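Local coordinates for protein phosphotransferase system, mannose/fructose/N-acetylgalactosamine-specific component IIB (Thermoanaerobacter tengcongensis, PDB 3LFJ) that probably transfers a phosphoryl group from a phosphohistidine protein to an incoming sugar, as the cytoplasmic IIB component of a mannose-type phosphotransferase system, at residues Asp161-Met166 with Ser170-Leu175; Phe26-Asp31 with Thr40-Gly45; Phe81-Ala86 with Cys110-Asp115; Lys88-Lys93 with Gly116-Thr121; Asp56-Ala59 with Met64-Ile67. All blocks are in the same frame, centred on the assembly; numbering follows the deposited sequence. Where two conformers were deposited one is given.

Interaction 1 of 5, residues Asp161-Met166 with Ser170-Leu175; sequences DVYLQM and SEKIHL
Lys-172, in the conformer given, lies over one face of the Tyr-163 ring in a beta hairpin, whose strands 161-164 and 173-174 form one margin of the central sheet. The lysine chain crosses the ring obliquely. Lys-172 CE sits 4.0 Å from the ring centroid of Tyr-163, a CH-pi contact. Lys-172 NZ is over the same face, 4.5 Å from the Tyr-163 centroid and 23° off the normal, a cation-pi pair. Both contacts are less certain because the lysine has a second conformer. The ring gets there because CG of Tyr-163 stands between the backbone N and the carbonyl carbon (chi1 60°). Tyr-163 and His-174 form the non-hydrogen-bonded pair, with side chains on the lysine face. On the other face Leu-164 and Ile-173 form the hydrogen-bonded pair, and both touch Val-178 of helix 175-182. Leu-164 N to Ile-173 O and Ile-173 N to Leu-164 O are both 2.9 Å and nearly straight. Toward the turn, Gln-165 extends fully beyond CG. Gln-165 NE2 donates to Ser-170 O at 3.0 Å, with that oxygen close to the amide plane. A water joins Gln-165 OE1 to Tyr-163 OH. At the far end another water donates to Asp-161 OD2 at 2.6 Å and to Val-162 O, and it meets His-174 ND1 at the edge of the imidazole ring, in its plane.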
# COMPACT_ATOMS: atom_id res chain seq x y z
N ASP A 161 2.57 -10.20 6.04
CA ASP A 161 1.42 -10.19 6.93
C ASP A 161 0.40 -9.26 6.31
O ASP A 161 0.63 -8.04 6.24
CB ASP A 161 1.86 -9.67 8.31
CG ASP A 161 0.71 -9.58 9.31
OD1 ASP A 161 0.80 -8.74 10.22
OD2 ASP A 161 -0.27 -10.34 9.18
N VAL A 162 -0.72 -9.82 5.87
CA VAL A 162 -1.75 -9.05 5.18
C VAL A 162 -2.98 -8.90 6.04
O VAL A 162 -3.52 -9.90 6.55
CB VAL A 162 -2.20 -9.75 3.90
CG1 VAL A 162 -3.24 -8.89 3.18
CG2 VAL A 162 -1.00 -10.02 3.00
N TYR A 163 -3.44 -7.66 6.21
CA TYR A 163 -4.68 -7.39 6.90
C TYR A 163 -5.41 -6.17 6.38
O TYR A 163 -4.80 -5.27 5.79
CB TYR A 163 -4.45 -7.29 8.41
CG TYR A 163 -3.50 -6.20 8.88
CD1 TYR A 163 -2.21 -6.52 9.27
CD2 TYR A 163 -3.90 -4.87 8.97
CE1 TYR A 163 -1.35 -5.56 9.74
CE2 TYR A 163 -3.03 -3.88 9.41
CZ TYR A 163 -1.76 -4.24 9.81
OH TYR A 163 -0.89 -3.29 10.27
N LEU A 164 -6.73 -6.17 6.57
CA LEU A 164 -7.59 -5.05 6.22
C LEU A 164 -7.72 -4.15 7.42
O LEU A 164 -8.00 -4.62 8.52
CB LEU A 164 -8.98 -5.55 5.85
CG LEU A 164 -9.19 -6.11 4.45
CD1 LEU A 164 -8.30 -7.30 4.16
CD2 LEU A 164 -10.66 -6.47 4.28
N GLN A 165 -7.53 -2.86 7.22
CA GLN A 165 -7.72 -1.88 8.28
C GLN A 165 -7.76 -0.48 7.70
O GLN A 165 -6.84 -0.05 6.99
CB GLN A 165 -6.62 -1.96 9.34
CG GLN A 165 -6.96 -1.20 10.62
CD GLN A 165 -5.85 -1.28 11.65
OE1 GLN A 165 -4.69 -1.51 11.32
NE2 GLN A 165 -6.22 -1.09 12.92
N MET A 166 -8.82 0.26 7.99
CA MET A 166 -9.02 1.55 7.35
C MET A 166 -8.08 2.62 7.93
O MET A 166 -7.36 3.29 7.19
CB MET A 166 -10.48 1.97 7.48
CG MET A 166 -10.87 3.11 6.58
SD MET A 166 -12.60 3.55 6.74
CE MET A 166 -12.67 4.06 8.47
N SER A 170 -9.24 1.64 13.75
CA SER A 170 -10.44 0.93 13.31
C SER A 170 -10.24 -0.59 13.26
O SER A 170 -9.15 -1.09 13.52
CB SER A 170 -10.98 1.50 11.99
OG SER A 170 -10.08 1.26 10.91
N GLU A 171 -11.32 -1.33 12.96
CA GLU A 171 -11.25 -2.80 12.94
C GLU A 171 -10.20 -3.38 11.99
O GLU A 171 -10.10 -3.00 10.82
CB GLU A 171 -12.62 -3.42 12.63
CG GLU A 171 -12.65 -4.94 12.86
CD GLU A 171 -13.98 -5.59 12.46
OE1 GLU A 171 -14.83 -4.90 11.86
OE2 GLU A 171 -14.15 -6.79 12.75
N LYS A 172 -9.42 -4.32 12.53
CA LYS A 172 -8.41 -5.04 11.77
C LYS A 172 -8.88 -6.46 11.49
O LYS A 172 -9.22 -7.20 12.42
CB LYS A 172 -7.08 -5.06 12.54
CG LYS A 172 -5.96 -5.80 11.83
CD LYS A 172 -4.70 -5.89 12.69
CE LYS A 172 -4.10 -4.52 12.97
NZ LYS A 172 -2.84 -4.61 13.76
N ILE A 173 -8.92 -6.83 10.21
CA ILE A 173 -9.31 -8.18 9.81
C ILE A 173 -8.17 -8.87 9.06
O ILE A 173 -7.80 -8.44 7.97
CB ILE A 173 -10.55 -8.16 8.90
CG1 ILE A 173 -11.71 -7.41 9.58
CG2 ILE A 173 -10.97 -9.58 8.53
CD1 ILE A 173 -12.92 -7.20 8.67
N HIS A 174 -7.60 -9.92 9.63
CA HIS A 174 -6.52 -10.62 8.94
C HIS A 174 -7.00 -11.35 7.69
O HIS A 174 -8.17 -11.71 7.58
CB HIS A 174 -5.78 -11.58 9.87
CG HIS A 174 -5.30 -10.92 11.13
ND1 HIS A 174 -4.01 -10.45 11.28
CD2 HIS A 174 -5.95 -10.61 12.28
CE1 HIS A 174 -3.89 -9.89 12.47
NE2 HIS A 174 -5.05 -9.99 13.10
N LEU A 175 -6.09 -11.54 6.74
CA LEU A 175 -6.40 -12.21 5.49
C LEU A 175 -7.05 -13.57 5.73
O LEU A 175 -8.02 -13.92 5.06
CB LEU A 175 -5.13 -12.36 4.64
CG LEU A 175 -5.29 -13.04 3.29
CD1 LEU A 175 -6.36 -12.35 2.44
CD2 LEU A 175 -3.93 -13.11 2.56
O HOH W 1 -2.74 -11.07 8.92
O HOH W 2 -2.34 -1.56 12.30
O HOH W 3 -11.05 -0.88 9.44

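Interaction 2 of 5, residues Phe26-Asp31 with Thr40-Gly45; sequences FARIDD and TRWMKG
Phe-26 comes first along strand 22-30 and meets the indole of Trp-42. Phe-26 CZ lies 3.6 Å from Trp-42 CZ3. The two planes are 29° apart, but the rings are slid past each other and barely overlap, with the centroids of the Phe-26 ring and the Trp-42 six-membered ring 5.2 Å apart. Two residues on, Arg-28 also reaches Trp-42. Its chain is extended from CG to NE, with CG anti to the backbone N (chi1 170°), and this carries the guanidinium to the pyrrole side of the indole. Trp-42 NE1 sits over one face of the guanidinium, 3.1 Å from Arg-28 NH2. Both atoms are donors and do not bond to each other. Each has its own acceptor on the hairpin, Met-166 O for the indole and Gln-165 O for Arg-28 NH2. Asp-30 then fixes the other arm of the arginine. Asp-30 OD2 receives Arg-28 NH1 in a 3.0 Å salt bridge, approached on the anti side and out of the carboxylate plane. The same OD2 also bonds His-35 NE2. The contact is buried. Helix 38-43 lies against one face of the parallel sheet here, with strand 22-30 flanked by strands 98-104 and 122-127. Helix 107-115 packs on Ile-29, whose side chain leaves the strand on the other face.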
# COMPACT_ATOMS: atom_id res chain seq x y z
N PHE A 26 6.21 0.46 6.38
CA PHE A 26 4.82 0.05 6.25
C PHE A 26 4.47 0.03 4.78
O PHE A 26 5.16 0.68 3.98
CB PHE A 26 3.89 1.04 6.97
CG PHE A 26 2.60 0.44 7.44
CD1 PHE A 26 2.57 -0.47 8.49
CD2 PHE A 26 1.40 0.80 6.83
CE1 PHE A 26 1.38 -1.01 8.94
CE2 PHE A 26 0.20 0.26 7.28
CZ PHE A 26 0.20 -0.65 8.33
N ALA A 27 3.42 -0.69 4.42
CA ALA A 27 2.89 -0.66 3.05
C ALA A 27 1.38 -0.74 3.12
O ALA A 27 0.83 -1.53 3.90
CB ALA A 27 3.47 -1.78 2.20
N ARG A 28 0.72 0.06 2.31
CA ARG A 28 -0.74 0.15 2.34
C ARG A 28 -1.28 0.24 0.92
O ARG A 28 -0.69 0.90 0.05
CB ARG A 28 -1.15 1.39 3.15
CG ARG A 28 -2.64 1.76 3.06
CD ARG A 28 -2.92 2.92 4.00
NE ARG A 28 -4.26 3.46 3.84
CZ ARG A 28 -5.33 3.03 4.53
NH1 ARG A 28 -6.50 3.59 4.30
NH2 ARG A 28 -5.23 2.04 5.41
N ILE A 29 -2.40 -0.43 0.69
CA ILE A 29 -3.14 -0.33 -0.57
C ILE A 29 -4.41 0.47 -0.33
O ILE A 29 -5.23 0.12 0.53
CB ILE A 29 -3.48 -1.72 -1.15
CG1 ILE A 29 -2.17 -2.42 -1.59
CG2 ILE A 29 -4.49 -1.58 -2.32
CD1 ILE A 29 -2.30 -3.90 -1.91
N ASP A 30 -4.57 1.57 -1.05
CA ASP A 30 -5.78 2.39 -0.94
C ASP A 30 -6.00 3.04 -2.28
O ASP A 30 -5.17 3.83 -2.73
CB ASP A 30 -5.63 3.44 0.17
CG ASP A 30 -6.93 4.22 0.44
OD1 ASP A 30 -7.78 4.37 -0.46
OD2 ASP A 30 -7.08 4.71 1.58
N ASP A 31 -7.09 2.67 -2.96
CA ASP A 31 -7.30 3.16 -4.32
C ASP A 31 -7.60 4.66 -4.39
O ASP A 31 -7.65 5.22 -5.49
CB ASP A 31 -8.32 2.33 -5.11
CG ASP A 31 -9.67 2.22 -4.44
OD1 ASP A 31 -9.90 2.82 -3.37
OD2 ASP A 31 -10.54 1.52 -5.02
N THR A 40 -2.88 11.28 7.47
CA THR A 40 -2.40 12.05 8.60
C THR A 40 -2.44 11.16 9.84
O THR A 40 -1.49 11.13 10.63
CB THR A 40 -3.23 13.33 8.78
OG1 THR A 40 -3.07 14.15 7.61
CG2 THR A 40 -2.77 14.11 10.01
N ARG A 41 -3.51 10.39 9.97
CA ARG A 41 -3.61 9.41 11.05
C ARG A 41 -2.53 8.34 10.96
O ARG A 41 -1.83 8.07 11.94
CB ARG A 41 -5.00 8.77 11.09
CG ARG A 41 -6.14 9.77 11.22
CD ARG A 41 -7.45 9.05 11.49
NE ARG A 41 -8.57 9.98 11.54
CZ ARG A 41 -8.94 10.65 12.62
NH1 ARG A 41 -8.27 10.49 13.76
NH2 ARG A 41 -9.97 11.49 12.57
N TRP A 42 -2.36 7.74 9.79
CA TRP A 42 -1.36 6.69 9.63
C TRP A 42 0.06 7.16 9.91
O TRP A 42 0.83 6.44 10.54
CB TRP A 42 -1.44 6.06 8.22
CG TRP A 42 -2.57 5.07 8.13
CD1 TRP A 42 -3.78 5.25 7.50
CD2 TRP A 42 -2.60 3.76 8.69
NE1 TRP A 42 -4.55 4.12 7.65
CE2 TRP A 42 -3.86 3.19 8.38
CE3 TRP A 42 -1.69 3.00 9.45
CZ2 TRP A 42 -4.23 1.91 8.80
CZ3 TRP A 42 -2.06 1.72 9.86
CH2 TRP A 42 -3.32 1.19 9.53
N MET A 43 0.41 8.36 9.45
CA MET A 43 1.80 8.81 9.56
C MET A 43 2.20 9.14 10.98
O MET A 43 3.39 9.17 11.28
CB MET A 43 2.08 9.97 8.62
CG MET A 43 2.07 9.56 7.13
SD MET A 43 3.00 8.07 6.70
CE MET A 43 4.69 8.65 6.83
N LYS A 44 1.23 9.38 11.85
CA LYS A 44 1.57 9.63 13.26
C LYS A 44 2.29 8.44 13.89
O LYS A 44 3.07 8.61 14.84
CB LYS A 44 0.33 10.06 14.05
CG LYS A 44 0.11 11.57 13.93
CD LYS A 44 -1.25 12.03 14.42
CE LYS A 44 -1.37 13.54 14.25
NZ LYS A 44 -2.68 14.06 14.71
N GLY A 45 2.06 7.25 13.36
CA GLY A 45 2.75 6.06 13.79
C GLY A 45 4.14 5.85 13.19
O GLY A 45 4.83 4.90 13.56

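Interaction 3 of 5, residues Phe81-Ala86 with Cys110-Asp115; sequences FGVDAA and CKRVMD
Val-83 and Val-113 mark the closest approach of the two backbones, with CA atoms 6.3 Å apart, where the first turn of helix 83-91 meets the last turns of helix 107-115. Val-83 points at the partner helix and uses both its methyls. Val-83 CG1 meets Val-113 CG1 at 3.9 Å. Val-83 CG2 sits over the centre of the Arg-112 guanidinium, 3.6 Å from Arg-112 CZ. CB of Val-83 comes equally near, 3.6 Å from Arg-112 NH2. The arginine chain bends at its third torsion (chi3 61°). The two side chains cross at about a right angle, and the guanidinium turns one face to Val-83. This is helix packing on one face of an open, mostly parallel alpha/beta sheet. The two helices follow strands 78-81 and 98-104, and strand 50-54 runs between those strands in the sheet. Ile-54 of that strand touches both valines from the sheet. Gly-82 is the N-cap of helix 83-91, and its O accepts Ala-86 N in the first turn. The charge of Arg-112 is met mainly outside this pair, by a salt bridge from NH2 to Asp-56. Asp-84 is not in direct contact with Arg-112. A water in the guanidinium plane links them, 2.9 Å from Arg-112 NH2 and donating to Asp-84 OD1. On the side toward helix 145-158, Asp-115 OD2 receives Lys-111 NZ at 2.7 Å on its syn lone pair.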
# COMPACT_ATOMS: atom_id res chain seq x y z
N PHE A 81 6.65 7.37 -7.63
CA PHE A 81 7.47 6.60 -8.56
C PHE A 81 6.61 5.65 -9.35
O PHE A 81 5.66 5.07 -8.81
CB PHE A 81 8.49 5.73 -7.82
CG PHE A 81 9.59 6.50 -7.12
CD1 PHE A 81 10.83 6.65 -7.72
CD2 PHE A 81 9.39 7.04 -5.86
CE1 PHE A 81 11.85 7.33 -7.08
CE2 PHE A 81 10.40 7.73 -5.21
CZ PHE A 81 11.63 7.87 -5.82
N GLY A 82 6.98 5.43 -10.62
CA GLY A 82 6.48 4.26 -11.32
C GLY A 82 7.12 3.00 -10.76
O GLY A 82 8.09 3.07 -9.99
N VAL A 83 6.61 1.84 -11.16
CA VAL A 83 7.14 0.57 -10.65
C VAL A 83 8.62 0.37 -10.94
O VAL A 83 9.42 0.08 -10.03
CB VAL A 83 6.32 -0.61 -11.21
CG1 VAL A 83 7.01 -1.96 -10.95
CG2 VAL A 83 4.92 -0.59 -10.64
N ASP A 84 9.02 0.52 -12.20
CA ASP A 84 10.42 0.29 -12.53
C ASP A 84 11.33 1.28 -11.81
O ASP A 84 12.39 0.90 -11.33
CB ASP A 84 10.67 0.40 -14.04
CG ASP A 84 10.04 -0.73 -14.83
OD1 ASP A 84 9.59 -1.74 -14.24
OD2 ASP A 84 10.00 -0.59 -16.08
N ALA A 85 10.92 2.55 -11.75
CA ALA A 85 11.72 3.56 -11.07
C ALA A 85 11.83 3.30 -9.57
O ALA A 85 12.89 3.56 -8.97
CB ALA A 85 11.15 4.96 -11.33
N ALA A 86 10.76 2.81 -8.96
CA ALA A 86 10.80 2.47 -7.54
C ALA A 86 11.79 1.34 -7.30
O ALA A 86 12.59 1.40 -6.37
CB ALA A 86 9.43 2.07 -7.05
N CYS A 110 1.30 -3.55 -6.23
CA CYS A 110 2.04 -4.11 -5.12
C CYS A 110 2.67 -5.46 -5.52
O CYS A 110 3.85 -5.68 -5.28
CB CYS A 110 1.12 -4.26 -3.90
SG CYS A 110 1.97 -4.95 -2.47
N LYS A 111 1.90 -6.31 -6.18
CA LYS A 111 2.43 -7.60 -6.66
C LYS A 111 3.62 -7.40 -7.59
O LYS A 111 4.64 -8.06 -7.46
CB LYS A 111 1.34 -8.43 -7.35
CG LYS A 111 1.86 -9.68 -8.08
CD LYS A 111 0.72 -10.38 -8.81
CE LYS A 111 0.98 -11.86 -9.02
NZ LYS A 111 2.24 -12.15 -9.75
N ARG A 112 3.50 -6.45 -8.52
CA ARG A 112 4.62 -6.19 -9.42
C ARG A 112 5.90 -5.80 -8.69
O ARG A 112 7.00 -6.28 -9.04
CB ARG A 112 4.25 -5.13 -10.46
CG ARG A 112 3.26 -5.64 -11.48
CD ARG A 112 2.66 -4.49 -12.27
NE ARG A 112 3.71 -3.77 -13.00
CZ ARG A 112 3.59 -2.50 -13.40
NH1 ARG A 112 2.48 -1.84 -13.11
NH2 ARG A 112 4.59 -1.92 -14.07
N VAL A 113 5.81 -4.94 -7.67
CA VAL A 113 7.02 -4.56 -6.96
C VAL A 113 7.56 -5.68 -6.09
O VAL A 113 8.76 -5.84 -5.97
CB VAL A 113 6.91 -3.26 -6.14
CG1 VAL A 113 6.65 -2.06 -7.07
CG2 VAL A 113 5.87 -3.37 -5.08
N MET A 114 6.68 -6.46 -5.48
CA MET A 114 7.17 -7.59 -4.70
C MET A 114 7.80 -8.64 -5.62
O MET A 114 8.84 -9.21 -5.29
CB MET A 114 6.06 -8.18 -3.84
CG MET A 114 5.56 -7.18 -2.83
SD MET A 114 4.54 -7.93 -1.55
CE MET A 114 5.79 -8.83 -0.65
N ASP A 115 7.18 -8.89 -6.77
CA ASP A 115 7.79 -9.80 -7.75
C ASP A 115 9.14 -9.29 -8.26
O ASP A 115 10.00 -10.08 -8.68
CB ASP A 115 6.84 -10.06 -8.92
CG ASP A 115 5.67 -10.94 -8.53
OD1 ASP A 115 5.69 -11.55 -7.42
OD2 ASP A 115 4.71 -11.03 -9.33
O HOH W 4 7.19 -3.02 -14.79

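Interaction 4 of 5, residues Lys88-Lys93 with Gly116-Thr121; sequences KEWSQK and GGLPIT
Trp-90 turns its indole toward Leu-118 and Pro-119. In the conformer given, Leu-118 lies over one ring face. Leu-118 CG is 4.2 Å from the centroid of the Trp-90 five-membered ring and 15° off its normal, a CH-pi contact. Leu-118 CD1 reaches back to Trp-90 CB at 3.9 Å. A second conformer of the leucine makes these two contacts less certain. Pro-119 takes the six-membered part, with Pro-119 CD 3.3 Å from Trp-90 CZ2, and the two side chains come from opposite directions. Gly-117 O approaches the outer end of the ring, 3.4 Å from Trp-90 CH2. The indole lies this way because its CG is anti to the backbone N (chi1 166°), which swings it off helix 83-91. No hydrogen bond links the two segments. The loop begins with a Schellman motif that ends helix 107-115, in which Gly-117 takes a positive phi (104°) and the chain turns toward strand 122-127. Trp-90, in the last turn of helix 83-91, packs on this loop. Further out, His-20 stacks on the tryptophan and Trp-22 touches it. Leu-118 rests on Ile-24 and Leu-102 of the sheet. Past the tryptophan, Ser-91 OG donates to Lys-88 O at 2.7 Å.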
# COMPACT_ATOMS: atom_id res chain seq x y z
N LYS A 88 14.33 0.54 -9.12
CA LYS A 88 15.67 1.05 -9.37
C LYS A 88 16.19 1.86 -8.17
O LYS A 88 17.34 1.70 -7.76
CB LYS A 88 15.72 1.88 -10.64
CG LYS A 88 17.09 2.50 -10.93
CD LYS A 88 17.02 3.42 -12.14
N GLU A 89 15.33 2.70 -7.60
CA GLU A 89 15.72 3.56 -6.49
C GLU A 89 16.03 2.72 -5.25
O GLU A 89 17.05 2.93 -4.57
CB GLU A 89 14.61 4.57 -6.20
CG GLU A 89 14.94 5.59 -5.11
CD GLU A 89 15.91 6.66 -5.57
OE1 GLU A 89 16.24 6.69 -6.77
OE2 GLU A 89 16.34 7.48 -4.73
N TRP A 90 15.15 1.77 -4.96
CA TRP A 90 15.32 0.95 -3.77
C TRP A 90 16.61 0.14 -3.90
O TRP A 90 17.28 -0.13 -2.90
CB TRP A 90 14.10 0.05 -3.53
CG TRP A 90 14.40 -1.02 -2.55
CD1 TRP A 90 14.36 -0.92 -1.19
CD2 TRP A 90 14.81 -2.36 -2.84
NE1 TRP A 90 14.72 -2.11 -0.61
CE2 TRP A 90 15.00 -3.01 -1.61
CE3 TRP A 90 15.03 -3.07 -4.02
CZ2 TRP A 90 15.41 -4.34 -1.52
CZ3 TRP A 90 15.43 -4.39 -3.93
CH2 TRP A 90 15.62 -5.01 -2.70
N SER A 91 16.96 -0.24 -5.12
CA SER A 91 18.12 -1.10 -5.34
C SER A 91 19.44 -0.40 -5.03
O SER A 91 20.46 -1.05 -4.79
CB SER A 91 18.14 -1.63 -6.78
OG SER A 91 18.63 -0.64 -7.66
N GLN A 92 19.44 0.93 -5.04
CA GLN A 92 20.67 1.69 -4.83
C GLN A 92 21.16 1.56 -3.39
O GLN A 92 20.36 1.50 -2.46
CB GLN A 92 20.46 3.16 -5.15
CG GLN A 92 19.67 3.44 -6.42
CD GLN A 92 20.51 3.37 -7.68
OE1 GLN A 92 20.25 4.09 -8.65
NE2 GLN A 92 21.52 2.51 -7.67
N LYS A 93 22.43 1.57 -3.12
CA LYS A 93 23.00 1.44 -1.79
C LYS A 93 23.38 2.80 -1.22
O LYS A 93 23.78 3.71 -1.96
CB LYS A 93 24.23 0.52 -1.82
N GLY A 116 9.33 -7.98 -8.21
CA GLY A 116 10.59 -7.37 -8.60
C GLY A 116 11.64 -7.34 -7.50
O GLY A 116 12.73 -6.81 -7.71
N GLY A 117 11.30 -7.87 -6.33
CA GLY A 117 12.26 -8.04 -5.26
C GLY A 117 12.19 -7.05 -4.11
O GLY A 117 13.00 -7.10 -3.18
N LEU A 118 11.23 -6.14 -4.16
CA LEU A 118 11.09 -5.18 -3.09
C LEU A 118 10.45 -5.85 -1.88
O LEU A 118 9.37 -6.42 -1.97
CB LEU A 118 10.33 -3.93 -3.57
CG LEU A 118 10.63 -2.68 -2.75
CD1 LEU A 118 10.51 -1.40 -3.57
CD2 LEU A 118 9.71 -2.65 -1.56
N PRO A 119 11.16 -5.82 -0.74
CA PRO A 119 10.70 -6.58 0.42
C PRO A 119 9.65 -5.81 1.19
O PRO A 119 9.91 -4.74 1.72
CB PRO A 119 11.97 -6.75 1.26
CG PRO A 119 12.78 -5.55 0.95
CD PRO A 119 12.42 -5.11 -0.46
N ILE A 120 8.45 -6.36 1.18
CA ILE A 120 7.38 -5.83 1.99
C ILE A 120 7.01 -6.88 3.03
O ILE A 120 6.76 -8.03 2.68
CB ILE A 120 6.18 -5.49 1.11
CG1 ILE A 120 6.55 -4.35 0.15
CG2 ILE A 120 4.99 -5.09 1.98
CD1 ILE A 120 5.42 -3.93 -0.77
N THR A 121 6.99 -6.46 4.29
CA THR A 121 6.78 -7.40 5.40
C THR A 121 5.34 -7.37 5.92
O THR A 121 4.83 -8.38 6.39
CB THR A 121 7.77 -7.15 6.56
OG1 THR A 121 7.75 -5.78 6.97
CG2 THR A 121 9.18 -7.56 6.16

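Interaction 5 of 5, residues Asp56-Ala59 with Met64-Ile67; sequences DELA and MKNI
Leu-58 makes the tight part of this contact. Leu-58 CD1 lies 3.5 Å from Met-64 CB, the two side chains crossing at about a right angle, and 3.6 Å from Lys-65 N. CG of Leu-58 is anti to the backbone N (chi1 -178°), which sends the branched end toward helix 62-70. Lys-65 CG also meets Leu-58 CD1, at 3.8 Å. Lys-65 CG lies 3.3 Å from Leu-58 O as well. Val-80 of strand 78-81 touches both Leu-58 and Lys-65, so this apolar part rests on the edge of the sheet. The outer side is looser and polar. The lysine chain bends at chi3 (-80°) and brings Lys-65 NZ to Ala-59 O at 3.0 Å, a hydrogen bond. NZ stands above the carbonyl plane, 45° out of it, and so misses the lone pairs. Glu-62 adds a long, weak ion pair to the same NZ. The end of Met-64 leads away from the other segment, though its CB points in. Ala-59 has its CB turned away and takes part through its carbonyl. A short, weakly bonded helix, 56-60, and helix 62-70 follow each other here in the connection between parallel strands 50-54 and 78-81, a beta-alpha-beta crossover of the alpha/beta fold.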
# COMPACT_ATOMS: atom_id res chain seq x y z
N ASP A 56 2.11 3.51 -11.74
CA ASP A 56 2.55 3.93 -13.07
C ASP A 56 1.66 5.04 -13.62
O ASP A 56 2.16 5.90 -14.35
CB ASP A 56 2.49 2.76 -14.04
CG ASP A 56 3.66 1.80 -13.92
OD1 ASP A 56 4.70 2.13 -13.29
OD2 ASP A 56 3.55 0.71 -14.53
N GLU A 57 0.37 5.01 -13.29
CA GLU A 57 -0.55 6.07 -13.79
C GLU A 57 -0.23 7.38 -13.10
O GLU A 57 -0.11 8.42 -13.76
CB GLU A 57 -2.02 5.69 -13.53
CG GLU A 57 -2.57 4.65 -14.48
CD GLU A 57 -4.08 4.46 -14.36
OE1 GLU A 57 -4.76 5.28 -13.72
OE2 GLU A 57 -4.58 3.46 -14.93
N LEU A 58 -0.09 7.38 -11.78
CA LEU A 58 0.15 8.64 -11.08
C LEU A 58 1.50 9.23 -11.47
O LEU A 58 1.67 10.45 -11.51
CB LEU A 58 0.07 8.45 -9.56
CG LEU A 58 0.26 9.73 -8.73
CD1 LEU A 58 -0.83 10.76 -9.03
CD2 LEU A 58 0.28 9.42 -7.23
N ALA A 59 2.47 8.37 -11.79
CA ALA A 59 3.80 8.86 -12.08
C ALA A 59 3.85 9.83 -13.23
O ALA A 59 4.74 10.69 -13.28
CB ALA A 59 4.74 7.69 -12.35
N MET A 64 -2.77 15.05 -10.57
CA MET A 64 -3.01 14.31 -9.34
C MET A 64 -1.79 14.26 -8.43
O MET A 64 -1.92 14.19 -7.21
CB MET A 64 -3.55 12.89 -9.63
CG MET A 64 -5.02 12.89 -10.05
SD MET A 64 -6.14 13.87 -9.05
CE MET A 64 -6.14 12.96 -7.51
N LYS A 65 -0.58 14.32 -9.01
CA LYS A 65 0.59 14.42 -8.16
C LYS A 65 0.51 15.67 -7.30
O LYS A 65 0.81 15.62 -6.11
CB LYS A 65 1.88 14.39 -8.97
CG LYS A 65 2.21 13.00 -9.48
CD LYS A 65 3.64 12.91 -9.97
CE LYS A 65 3.79 13.49 -11.35
NZ LYS A 65 5.20 13.28 -11.81
N ASN A 66 0.08 16.78 -7.90
CA ASN A 66 -0.08 18.01 -7.12
C ASN A 66 -1.18 17.87 -6.07
O ASN A 66 -0.99 18.27 -4.92
CB ASN A 66 -0.38 19.20 -8.02
CG ASN A 66 -0.55 20.49 -7.23
OD1 ASN A 66 0.36 20.90 -6.50
ND2 ASN A 66 -1.70 21.11 -7.37
N ILE A 67 -2.33 17.30 -6.46
CA ILE A 67 -3.42 17.09 -5.50
C ILE A 67 -2.94 16.29 -4.28
O ILE A 67 -3.17 16.67 -3.13
CB ILE A 67 -4.63 16.37 -6.15
CG1 ILE A 67 -5.29 17.25 -7.22
CG2 ILE A 67 -5.65 15.93 -5.08
CD1 ILE A 67 -5.82 18.56 -6.70

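Interaction 2 is fully buried, and interaction 3 is mostly so. Interactions 1, 4 and 5 reach the surface. Interactions 1 and 2 share the sheet and touch through backbone oxygens of the hairpin. Interactions 3 and 4 both use helix 83-91, and Val-113 O meets Leu-118 N between them. Asp-56 ties interaction 5 to interaction 3 by bonds to Arg-112 and Val-83 N. The chemistry follows the place. Backbone bonds and waters hold the hairpin, and flat groups meet in interaction 2. Interaction 3 sets a guanidinium on a valine, interaction 4 an indole on a loop, and interaction 5 adds a lysine-to-carbonyl bond to a leucine contact. Interactions 1 and 5 lie farthest apart, their centres about 26 Å from each other.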